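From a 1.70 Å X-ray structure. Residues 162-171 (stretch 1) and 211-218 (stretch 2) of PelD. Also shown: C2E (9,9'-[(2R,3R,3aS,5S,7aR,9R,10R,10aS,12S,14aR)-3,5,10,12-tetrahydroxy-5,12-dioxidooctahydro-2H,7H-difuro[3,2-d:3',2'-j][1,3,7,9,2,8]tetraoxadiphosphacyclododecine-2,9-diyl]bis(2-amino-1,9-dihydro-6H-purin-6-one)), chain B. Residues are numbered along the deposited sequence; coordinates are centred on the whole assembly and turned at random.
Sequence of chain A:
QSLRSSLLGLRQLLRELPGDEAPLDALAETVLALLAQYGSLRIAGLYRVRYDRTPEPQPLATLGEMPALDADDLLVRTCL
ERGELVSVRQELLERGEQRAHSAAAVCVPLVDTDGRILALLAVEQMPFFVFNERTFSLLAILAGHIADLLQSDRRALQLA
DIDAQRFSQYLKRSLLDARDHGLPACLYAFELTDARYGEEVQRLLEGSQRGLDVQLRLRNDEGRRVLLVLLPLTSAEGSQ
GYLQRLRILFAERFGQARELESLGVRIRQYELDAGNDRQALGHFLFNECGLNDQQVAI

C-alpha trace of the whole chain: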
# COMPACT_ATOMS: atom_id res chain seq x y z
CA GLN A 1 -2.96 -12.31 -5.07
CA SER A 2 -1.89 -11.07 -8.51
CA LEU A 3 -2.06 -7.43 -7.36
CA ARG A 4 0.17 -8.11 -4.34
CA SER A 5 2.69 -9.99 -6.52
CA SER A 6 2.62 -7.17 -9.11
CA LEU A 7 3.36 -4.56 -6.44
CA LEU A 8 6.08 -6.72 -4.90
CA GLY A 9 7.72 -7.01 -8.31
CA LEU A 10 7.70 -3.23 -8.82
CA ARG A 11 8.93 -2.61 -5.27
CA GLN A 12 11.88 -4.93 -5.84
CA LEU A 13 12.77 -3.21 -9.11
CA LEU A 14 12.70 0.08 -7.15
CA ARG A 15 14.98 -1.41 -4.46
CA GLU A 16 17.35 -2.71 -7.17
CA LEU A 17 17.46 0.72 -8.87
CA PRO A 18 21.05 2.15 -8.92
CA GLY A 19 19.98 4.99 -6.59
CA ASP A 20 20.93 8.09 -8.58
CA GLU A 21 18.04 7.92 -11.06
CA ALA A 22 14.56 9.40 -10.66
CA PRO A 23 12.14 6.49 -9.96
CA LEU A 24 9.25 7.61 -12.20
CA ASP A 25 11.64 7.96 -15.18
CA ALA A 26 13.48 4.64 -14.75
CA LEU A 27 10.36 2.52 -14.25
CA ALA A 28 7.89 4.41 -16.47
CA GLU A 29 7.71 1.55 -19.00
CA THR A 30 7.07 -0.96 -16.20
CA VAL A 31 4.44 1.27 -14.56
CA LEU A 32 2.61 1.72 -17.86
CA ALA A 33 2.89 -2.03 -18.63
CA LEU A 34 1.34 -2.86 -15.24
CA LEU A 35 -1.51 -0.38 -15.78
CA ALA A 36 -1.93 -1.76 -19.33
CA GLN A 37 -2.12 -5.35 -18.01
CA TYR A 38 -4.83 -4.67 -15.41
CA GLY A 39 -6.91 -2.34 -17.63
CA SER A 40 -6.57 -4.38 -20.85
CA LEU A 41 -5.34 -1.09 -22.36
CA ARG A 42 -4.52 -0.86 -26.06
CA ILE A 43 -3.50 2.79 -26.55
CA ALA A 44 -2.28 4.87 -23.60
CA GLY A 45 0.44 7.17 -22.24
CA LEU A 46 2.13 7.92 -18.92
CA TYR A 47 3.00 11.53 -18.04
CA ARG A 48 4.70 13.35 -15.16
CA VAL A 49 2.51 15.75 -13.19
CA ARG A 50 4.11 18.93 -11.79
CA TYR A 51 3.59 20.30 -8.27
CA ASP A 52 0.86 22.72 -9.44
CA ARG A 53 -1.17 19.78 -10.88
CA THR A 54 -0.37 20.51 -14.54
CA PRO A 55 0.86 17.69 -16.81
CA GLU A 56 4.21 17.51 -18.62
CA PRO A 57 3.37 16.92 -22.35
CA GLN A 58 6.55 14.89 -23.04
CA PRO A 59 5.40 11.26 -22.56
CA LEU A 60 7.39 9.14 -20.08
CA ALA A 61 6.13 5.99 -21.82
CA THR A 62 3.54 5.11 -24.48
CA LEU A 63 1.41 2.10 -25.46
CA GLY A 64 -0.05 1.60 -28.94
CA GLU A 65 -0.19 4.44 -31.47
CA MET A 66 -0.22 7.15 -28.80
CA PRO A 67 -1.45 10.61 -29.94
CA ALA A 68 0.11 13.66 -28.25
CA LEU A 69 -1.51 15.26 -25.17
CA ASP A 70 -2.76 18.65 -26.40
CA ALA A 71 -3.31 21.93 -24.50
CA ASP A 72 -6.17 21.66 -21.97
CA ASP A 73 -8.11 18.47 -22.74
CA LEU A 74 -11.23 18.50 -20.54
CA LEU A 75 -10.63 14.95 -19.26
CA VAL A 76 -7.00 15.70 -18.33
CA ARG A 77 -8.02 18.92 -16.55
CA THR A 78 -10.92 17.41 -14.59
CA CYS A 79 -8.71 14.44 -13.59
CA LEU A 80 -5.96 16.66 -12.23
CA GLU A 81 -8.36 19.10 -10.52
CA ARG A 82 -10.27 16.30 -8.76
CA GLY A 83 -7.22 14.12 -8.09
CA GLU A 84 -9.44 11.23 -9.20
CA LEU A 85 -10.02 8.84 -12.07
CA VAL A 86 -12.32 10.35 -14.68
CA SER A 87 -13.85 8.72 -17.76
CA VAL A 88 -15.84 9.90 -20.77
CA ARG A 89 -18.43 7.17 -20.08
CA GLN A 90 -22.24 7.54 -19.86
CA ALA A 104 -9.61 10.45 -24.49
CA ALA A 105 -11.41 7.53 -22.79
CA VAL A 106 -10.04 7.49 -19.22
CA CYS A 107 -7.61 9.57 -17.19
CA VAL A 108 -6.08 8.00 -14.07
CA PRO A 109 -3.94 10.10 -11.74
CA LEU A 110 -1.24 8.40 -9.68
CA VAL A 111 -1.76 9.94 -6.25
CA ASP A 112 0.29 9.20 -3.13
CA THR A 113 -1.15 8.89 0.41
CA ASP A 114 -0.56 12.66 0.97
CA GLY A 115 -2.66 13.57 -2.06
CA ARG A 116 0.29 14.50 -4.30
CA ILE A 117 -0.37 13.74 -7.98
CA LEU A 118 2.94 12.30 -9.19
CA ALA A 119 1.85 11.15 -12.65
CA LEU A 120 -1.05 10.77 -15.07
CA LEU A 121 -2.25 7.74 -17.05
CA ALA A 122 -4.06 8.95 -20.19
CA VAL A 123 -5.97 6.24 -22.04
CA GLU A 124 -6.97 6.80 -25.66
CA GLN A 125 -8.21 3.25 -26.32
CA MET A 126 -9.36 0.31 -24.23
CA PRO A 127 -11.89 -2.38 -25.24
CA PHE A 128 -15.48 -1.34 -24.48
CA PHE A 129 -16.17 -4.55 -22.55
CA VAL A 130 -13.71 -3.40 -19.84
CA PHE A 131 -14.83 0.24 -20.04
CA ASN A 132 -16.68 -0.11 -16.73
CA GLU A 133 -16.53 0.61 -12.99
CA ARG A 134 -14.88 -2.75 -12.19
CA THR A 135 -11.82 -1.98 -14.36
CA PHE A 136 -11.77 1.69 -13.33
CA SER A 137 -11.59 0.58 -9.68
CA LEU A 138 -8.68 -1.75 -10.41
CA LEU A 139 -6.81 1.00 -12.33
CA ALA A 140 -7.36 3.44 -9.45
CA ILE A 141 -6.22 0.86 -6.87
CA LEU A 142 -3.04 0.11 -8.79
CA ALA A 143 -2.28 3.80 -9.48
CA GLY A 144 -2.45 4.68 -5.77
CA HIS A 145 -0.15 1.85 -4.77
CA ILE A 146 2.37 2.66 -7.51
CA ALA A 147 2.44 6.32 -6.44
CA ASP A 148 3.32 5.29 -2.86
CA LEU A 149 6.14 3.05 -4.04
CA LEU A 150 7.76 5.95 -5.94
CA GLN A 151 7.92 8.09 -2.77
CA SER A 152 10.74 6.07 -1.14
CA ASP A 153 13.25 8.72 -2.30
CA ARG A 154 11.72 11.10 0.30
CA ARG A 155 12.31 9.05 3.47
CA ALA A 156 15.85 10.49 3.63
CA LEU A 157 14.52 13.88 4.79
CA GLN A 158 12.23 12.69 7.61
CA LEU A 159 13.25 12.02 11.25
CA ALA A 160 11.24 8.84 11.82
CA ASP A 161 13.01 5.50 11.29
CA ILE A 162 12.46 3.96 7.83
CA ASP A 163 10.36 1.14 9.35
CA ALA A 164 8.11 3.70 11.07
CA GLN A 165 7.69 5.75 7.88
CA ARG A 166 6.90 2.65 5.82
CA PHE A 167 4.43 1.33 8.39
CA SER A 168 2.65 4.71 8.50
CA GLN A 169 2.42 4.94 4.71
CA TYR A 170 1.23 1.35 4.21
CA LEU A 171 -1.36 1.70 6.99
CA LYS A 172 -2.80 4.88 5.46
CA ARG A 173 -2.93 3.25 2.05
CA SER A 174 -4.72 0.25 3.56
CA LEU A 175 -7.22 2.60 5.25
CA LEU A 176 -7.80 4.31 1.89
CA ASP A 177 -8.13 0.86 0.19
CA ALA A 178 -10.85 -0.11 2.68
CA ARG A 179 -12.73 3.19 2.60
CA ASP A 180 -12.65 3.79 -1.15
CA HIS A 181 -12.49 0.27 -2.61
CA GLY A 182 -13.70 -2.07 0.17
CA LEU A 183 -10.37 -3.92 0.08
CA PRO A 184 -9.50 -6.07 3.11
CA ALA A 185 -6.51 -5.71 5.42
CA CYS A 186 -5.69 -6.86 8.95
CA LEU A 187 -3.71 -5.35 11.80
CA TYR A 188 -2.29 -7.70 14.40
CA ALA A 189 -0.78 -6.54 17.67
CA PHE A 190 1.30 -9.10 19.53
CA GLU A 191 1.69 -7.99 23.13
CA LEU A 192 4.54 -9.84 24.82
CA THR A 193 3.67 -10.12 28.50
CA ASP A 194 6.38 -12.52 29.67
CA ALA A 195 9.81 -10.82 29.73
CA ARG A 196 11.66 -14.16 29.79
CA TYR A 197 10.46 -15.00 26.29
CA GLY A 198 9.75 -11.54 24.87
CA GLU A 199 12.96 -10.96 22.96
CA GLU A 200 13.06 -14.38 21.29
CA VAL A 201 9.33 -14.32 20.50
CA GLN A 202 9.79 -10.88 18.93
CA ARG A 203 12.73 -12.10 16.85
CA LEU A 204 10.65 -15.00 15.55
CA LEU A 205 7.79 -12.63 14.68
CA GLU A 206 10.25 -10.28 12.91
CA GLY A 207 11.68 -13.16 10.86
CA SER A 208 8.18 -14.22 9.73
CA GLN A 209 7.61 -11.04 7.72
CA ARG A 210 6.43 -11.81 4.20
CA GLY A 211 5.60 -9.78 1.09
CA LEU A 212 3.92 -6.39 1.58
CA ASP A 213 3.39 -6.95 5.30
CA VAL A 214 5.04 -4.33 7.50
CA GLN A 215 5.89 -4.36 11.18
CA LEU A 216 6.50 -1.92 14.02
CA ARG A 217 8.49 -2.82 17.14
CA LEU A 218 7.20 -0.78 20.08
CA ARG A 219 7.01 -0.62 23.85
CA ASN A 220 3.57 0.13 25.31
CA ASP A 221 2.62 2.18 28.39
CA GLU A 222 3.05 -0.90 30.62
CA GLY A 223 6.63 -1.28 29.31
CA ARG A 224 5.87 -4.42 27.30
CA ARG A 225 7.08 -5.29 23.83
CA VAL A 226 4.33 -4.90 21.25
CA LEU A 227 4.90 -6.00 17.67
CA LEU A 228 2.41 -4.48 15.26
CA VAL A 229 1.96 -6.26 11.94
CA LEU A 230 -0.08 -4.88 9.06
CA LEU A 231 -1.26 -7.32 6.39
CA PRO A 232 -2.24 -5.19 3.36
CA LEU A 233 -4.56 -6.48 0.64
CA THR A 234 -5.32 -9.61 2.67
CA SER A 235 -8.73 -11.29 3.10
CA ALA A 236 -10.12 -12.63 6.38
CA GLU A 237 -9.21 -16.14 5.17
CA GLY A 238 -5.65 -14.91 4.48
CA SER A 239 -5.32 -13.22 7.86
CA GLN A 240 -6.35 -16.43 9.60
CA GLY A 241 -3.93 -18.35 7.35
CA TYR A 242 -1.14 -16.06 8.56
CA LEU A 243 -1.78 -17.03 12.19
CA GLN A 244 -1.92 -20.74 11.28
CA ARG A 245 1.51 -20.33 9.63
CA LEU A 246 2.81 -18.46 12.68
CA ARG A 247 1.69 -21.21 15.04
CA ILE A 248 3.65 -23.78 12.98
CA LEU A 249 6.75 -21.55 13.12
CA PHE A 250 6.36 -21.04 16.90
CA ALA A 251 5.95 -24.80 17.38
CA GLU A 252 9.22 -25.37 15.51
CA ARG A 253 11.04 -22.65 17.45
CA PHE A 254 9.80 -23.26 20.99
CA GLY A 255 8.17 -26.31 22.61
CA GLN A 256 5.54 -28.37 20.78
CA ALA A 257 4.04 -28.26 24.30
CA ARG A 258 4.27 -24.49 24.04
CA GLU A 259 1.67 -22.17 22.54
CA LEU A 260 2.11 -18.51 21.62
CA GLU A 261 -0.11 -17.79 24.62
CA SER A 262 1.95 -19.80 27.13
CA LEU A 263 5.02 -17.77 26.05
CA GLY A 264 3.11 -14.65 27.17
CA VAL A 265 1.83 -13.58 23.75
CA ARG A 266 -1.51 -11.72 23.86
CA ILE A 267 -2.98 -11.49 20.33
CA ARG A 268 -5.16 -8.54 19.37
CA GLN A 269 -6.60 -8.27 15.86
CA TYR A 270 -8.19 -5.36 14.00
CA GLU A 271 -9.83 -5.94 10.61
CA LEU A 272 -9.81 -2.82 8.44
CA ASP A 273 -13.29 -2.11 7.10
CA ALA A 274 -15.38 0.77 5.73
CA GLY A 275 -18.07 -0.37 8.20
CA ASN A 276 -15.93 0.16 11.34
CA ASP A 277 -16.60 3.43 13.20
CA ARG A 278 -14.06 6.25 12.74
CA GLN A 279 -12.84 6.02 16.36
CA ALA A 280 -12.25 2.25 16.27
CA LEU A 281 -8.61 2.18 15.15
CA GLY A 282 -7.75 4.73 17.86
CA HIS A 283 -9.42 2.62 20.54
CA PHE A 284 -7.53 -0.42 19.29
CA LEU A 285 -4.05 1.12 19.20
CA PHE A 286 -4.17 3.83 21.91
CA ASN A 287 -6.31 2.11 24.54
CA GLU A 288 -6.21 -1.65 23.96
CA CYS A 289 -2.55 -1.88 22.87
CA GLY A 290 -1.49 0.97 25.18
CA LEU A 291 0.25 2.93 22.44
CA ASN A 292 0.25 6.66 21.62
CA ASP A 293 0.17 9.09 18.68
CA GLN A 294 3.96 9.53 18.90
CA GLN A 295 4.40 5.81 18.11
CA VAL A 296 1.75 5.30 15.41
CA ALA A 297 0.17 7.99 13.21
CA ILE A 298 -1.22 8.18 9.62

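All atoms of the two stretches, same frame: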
# COMPACT_ATOMS: atom_id res chain seq x y z
N ILE A 162 13.05 4.48 9.07
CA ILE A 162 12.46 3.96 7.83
C ILE A 162 11.28 3.00 8.09
O ILE A 162 10.24 3.12 7.46
CB ILE A 162 13.53 3.31 6.89
CG1 ILE A 162 12.86 2.72 5.63
CG2 ILE A 162 14.38 2.28 7.64
CD1 ILE A 162 13.83 2.48 4.46
N ASP A 163 11.44 2.09 9.05
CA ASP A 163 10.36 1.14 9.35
C ASP A 163 9.09 1.85 9.83
O ASP A 163 7.99 1.45 9.46
CB ASP A 163 10.81 0.07 10.35
CG ASP A 163 11.98 -0.75 9.84
OD1 ASP A 163 12.03 -1.06 8.63
OD2 ASP A 163 12.88 -1.07 10.65
N ALA A 164 9.26 2.91 10.61
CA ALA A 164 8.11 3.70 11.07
C ALA A 164 7.45 4.47 9.92
O ALA A 164 6.23 4.51 9.84
CB ALA A 164 8.52 4.65 12.21
N GLN A 165 8.24 5.05 9.03
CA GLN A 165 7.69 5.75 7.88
C GLN A 165 6.92 4.80 6.96
O GLN A 165 5.82 5.11 6.50
CB GLN A 165 8.79 6.45 7.08
CG GLN A 165 9.59 7.45 7.86
CD GLN A 165 10.50 8.21 6.94
OE1 GLN A 165 10.10 8.60 5.84
NE2 GLN A 165 11.74 8.42 7.36
N ARG A 166 7.51 3.64 6.70
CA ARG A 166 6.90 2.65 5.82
C ARG A 166 5.58 2.15 6.42
O ARG A 166 4.58 2.04 5.71
CB ARG A 166 7.84 1.47 5.61
CG ARG A 166 7.37 0.49 4.53
CD ARG A 166 8.21 -0.77 4.51
NE ARG A 166 9.54 -0.57 3.95
CZ ARG A 166 10.67 -0.56 4.67
NH1 ARG A 166 10.64 -0.72 5.98
NH2 ARG A 166 11.83 -0.39 4.06
N PHE A 167 5.61 1.85 7.72
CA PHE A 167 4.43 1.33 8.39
C PHE A 167 3.30 2.35 8.27
O PHE A 167 2.19 1.99 7.90
CB PHE A 167 4.71 1.02 9.86
CG PHE A 167 3.57 0.34 10.55
CD1 PHE A 167 3.46 -1.05 10.51
CD2 PHE A 167 2.60 1.08 11.20
CE1 PHE A 167 2.39 -1.69 11.12
CE2 PHE A 167 1.52 0.45 11.81
CZ PHE A 167 1.43 -0.93 11.78
N SER A 168 3.61 3.61 8.58
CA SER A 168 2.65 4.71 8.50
C SER A 168 2.04 4.84 7.10
O SER A 168 0.81 4.92 6.94
CB SER A 168 3.34 6.02 8.90
OG SER A 168 2.40 7.07 8.98
N GLN A 169 2.90 4.87 6.09
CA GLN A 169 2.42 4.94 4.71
C GLN A 169 1.52 3.76 4.32
O GLN A 169 0.43 3.97 3.82
CB GLN A 169 3.59 5.06 3.73
CG GLN A 169 3.13 5.17 2.27
CD GLN A 169 4.28 5.08 1.28
OE1 GLN A 169 4.38 5.91 0.36
NE2 GLN A 169 5.13 4.07 1.44
N TYR A 170 1.99 2.53 4.55
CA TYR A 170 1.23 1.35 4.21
C TYR A 170 -0.12 1.28 4.94
O TYR A 170 -1.12 0.91 4.35
CB TYR A 170 2.05 0.07 4.47
CG TYR A 170 3.11 -0.28 3.44
CD1 TYR A 170 3.29 -1.61 3.04
CD2 TYR A 170 3.95 0.69 2.88
CE1 TYR A 170 4.28 -1.97 2.11
CE2 TYR A 170 4.94 0.33 1.93
CZ TYR A 170 5.09 -1.00 1.57
OH TYR A 170 6.05 -1.36 0.65
N LEU A 171 -0.12 1.66 6.22
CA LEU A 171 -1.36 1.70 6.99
C LEU A 171 -2.36 2.69 6.39
O LEU A 171 -3.53 2.37 6.22
CB LEU A 171 -1.09 2.02 8.46
CG LEU A 171 -2.32 2.16 9.37
CD1 LEU A 171 -3.16 0.90 9.41
CD2 LEU A 171 -1.84 2.54 10.77
N GLY A 211 6.25 -10.62 2.10
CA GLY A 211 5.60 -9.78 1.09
C GLY A 211 5.43 -8.33 1.49
O GLY A 211 6.38 -7.69 1.98
N LEU A 212 4.22 -7.80 1.29
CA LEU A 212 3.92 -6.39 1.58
C LEU A 212 3.65 -6.11 3.05
O LEU A 212 3.47 -4.96 3.43
CB LEU A 212 2.75 -5.89 0.74
CG LEU A 212 2.96 -5.92 -0.77
CD1 LEU A 212 1.63 -5.75 -1.46
CD2 LEU A 212 3.95 -4.83 -1.18
N ASP A 213 3.63 -7.16 3.88
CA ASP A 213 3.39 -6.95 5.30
C ASP A 213 4.49 -6.08 5.89
O ASP A 213 5.66 -6.19 5.50
CB ASP A 213 3.35 -8.26 6.08
CG ASP A 213 2.23 -9.19 5.63
OD1 ASP A 213 1.38 -8.83 4.79
OD2 ASP A 213 2.20 -10.32 6.16
N VAL A 214 4.10 -5.20 6.81
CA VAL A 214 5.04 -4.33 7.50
C VAL A 214 4.82 -4.40 9.00
O VAL A 214 3.69 -4.63 9.47
CB VAL A 214 4.98 -2.85 7.00
CG1 VAL A 214 5.54 -2.74 5.58
CG2 VAL A 214 3.55 -2.29 7.06
N GLN A 215 5.91 -4.22 9.73
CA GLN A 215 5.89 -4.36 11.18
C GLN A 215 6.44 -3.14 11.89
O GLN A 215 7.30 -2.43 11.35
CB GLN A 215 6.72 -5.57 11.61
CG GLN A 215 6.33 -6.86 10.94
CD GLN A 215 7.18 -8.01 11.44
OE1 GLN A 215 8.27 -7.79 11.97
NE2 GLN A 215 6.69 -9.23 11.29
N LEU A 216 5.98 -2.94 13.12
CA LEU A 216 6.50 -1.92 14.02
C LEU A 216 6.82 -2.55 15.37
O LEU A 216 5.98 -3.24 15.96
CB LEU A 216 5.48 -0.81 14.24
CG LEU A 216 5.56 0.55 13.56
CD1 LEU A 216 4.82 1.60 14.39
CD2 LEU A 216 7.00 0.98 13.32
N ARG A 217 8.04 -2.32 15.84
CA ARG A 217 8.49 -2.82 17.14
C ARG A 217 8.38 -1.68 18.14
O ARG A 217 9.07 -0.65 18.00
CB ARG A 217 9.94 -3.31 17.04
CG ARG A 217 10.19 -4.29 15.89
CD ARG A 217 11.67 -4.36 15.47
NE ARG A 217 12.21 -3.06 15.06
CZ ARG A 217 13.39 -2.88 14.48
NH1 ARG A 217 14.17 -3.92 14.19
NH2 ARG A 217 13.80 -1.66 14.16
N LEU A 218 7.51 -1.85 19.13
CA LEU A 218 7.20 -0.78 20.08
C LEU A 218 7.22 -1.28 21.51
O LEU A 218 7.21 -2.48 21.76
CB LEU A 218 5.82 -0.19 19.77
CG LEU A 218 5.58 0.42 18.38
CD1 LEU A 218 4.11 0.74 18.20
CD2 LEU A 218 6.43 1.65 18.17
P1 C2E B . 0.95 -20.72 3.42
O2P C2E B . 0.41 -21.91 4.18
O1P C2E B . 2.30 -20.16 3.80
O5' C2E B . -0.12 -19.53 3.47
C5' C2E B . -1.51 -19.75 3.22
C4' C2E B . -2.24 -18.42 3.09
O4' C2E B . -2.30 -17.75 4.36
C3' C2E B . -1.61 -17.41 2.13
O3' C2E B . -2.04 -17.54 0.77
C2' C2E B . -2.08 -16.10 2.70
O2' C2E B . -3.43 -15.88 2.30
C1' C2E B . -2.06 -16.36 4.19
N9 C2E B . -0.74 -16.00 4.77
C8 C2E B . 0.17 -16.86 5.27
N7 C2E B . 1.27 -16.20 5.73
C5 C2E B . 1.03 -14.89 5.53
C6 C2E B . 1.77 -13.64 5.77
O6 C2E B . 2.99 -13.67 6.34
N1 C2E B . 1.19 -12.47 5.41
C2 C2E B . -0.03 -12.40 4.81
N2 C2E B . -0.51 -11.18 4.48
N3 C2E B . -0.76 -13.52 4.55
C4 C2E B . -0.29 -14.76 4.88
P11 C2E B . -1.06 -17.05 -0.42
O21 C2E B . -1.80 -17.16 -1.74
O11 C2E B . -0.38 -15.74 -0.09
O5A C2E B . 0.05 -18.20 -0.42
C5A C2E B . -0.32 -19.57 -0.62
C4A C2E B . 0.91 -20.43 -0.45
O4A C2E B . 1.95 -20.00 -1.33
C3A C2E B . 1.52 -20.28 0.94
O3A C2E B . 0.93 -21.15 1.88
C2A C2E B . 2.98 -20.59 0.73
O2A C2E B . 3.18 -22.01 0.67
C1A C2E B . 3.21 -19.99 -0.64
N91 C2E B . 3.73 -18.61 -0.50
C81 C2E B . 3.06 -17.46 -0.73
N71 C2E B . 3.86 -16.38 -0.52
C51 C2E B . 5.07 -16.83 -0.14
C61 C2E B . 6.37 -16.24 0.23
O61 C2E B . 6.56 -14.90 0.26
N11 C2E B . 7.38 -17.08 0.56
C21 C2E B . 7.23 -18.43 0.55
N21 C2E B . 8.29 -19.21 0.89
N31 C2E B . 6.06 -19.03 0.21
C41 C2E B . 4.97 -18.30 -0.14
O HOH W 1 7.64 -1.04 8.74

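At the centre of the contact, the helix 162-171 lays F167 and Y170 against V214 and L216, whose CA-to-CB bonds point toward it from the strand. F167 packs its ring face on L216, with CG of L216 4.0 Å from the ring centroid, while CD1 of F167 lies 3.7 Å from CG2 of V214. V214 also places CG1 over a face of the Y170 ring, 4.0 Å from its centroid. Flat aromatic faces suit branched aliphatic side chains, which offer C-H groups to the pi cloud. A164, about one turn before F167, adds a small apolar contact: its CA lies 3.7 Å from CD2 of L216.

Toward the loop, CE1 at the Y170 ring edge approaches the backbone O of L212 at 3.4 Å. No direct hydrogen bond joins the stretches; instead the O of water 1 lies 2.6 Å from O of D163 and 3.0 Å from O of Q215, within hydrogen-bonding reach of both acceptors, which could not bond each other.

At the polar edge, D163's negative charge suits a place between two arginines. Its OD1 accepts a hydrogen bond from NH1 of R166 (3.0 Å), within a salt bridge, whereas OD2 lies 3.7 Å from NH2 of R217, a long salt bridge in which OD2 is well out of the guanidinium plane, so only the charges attract. The CA-to-CB bond of D213 points away from the helix, and its carboxylate binds C2E, OD2 accepting from N1 at 2.5 Å.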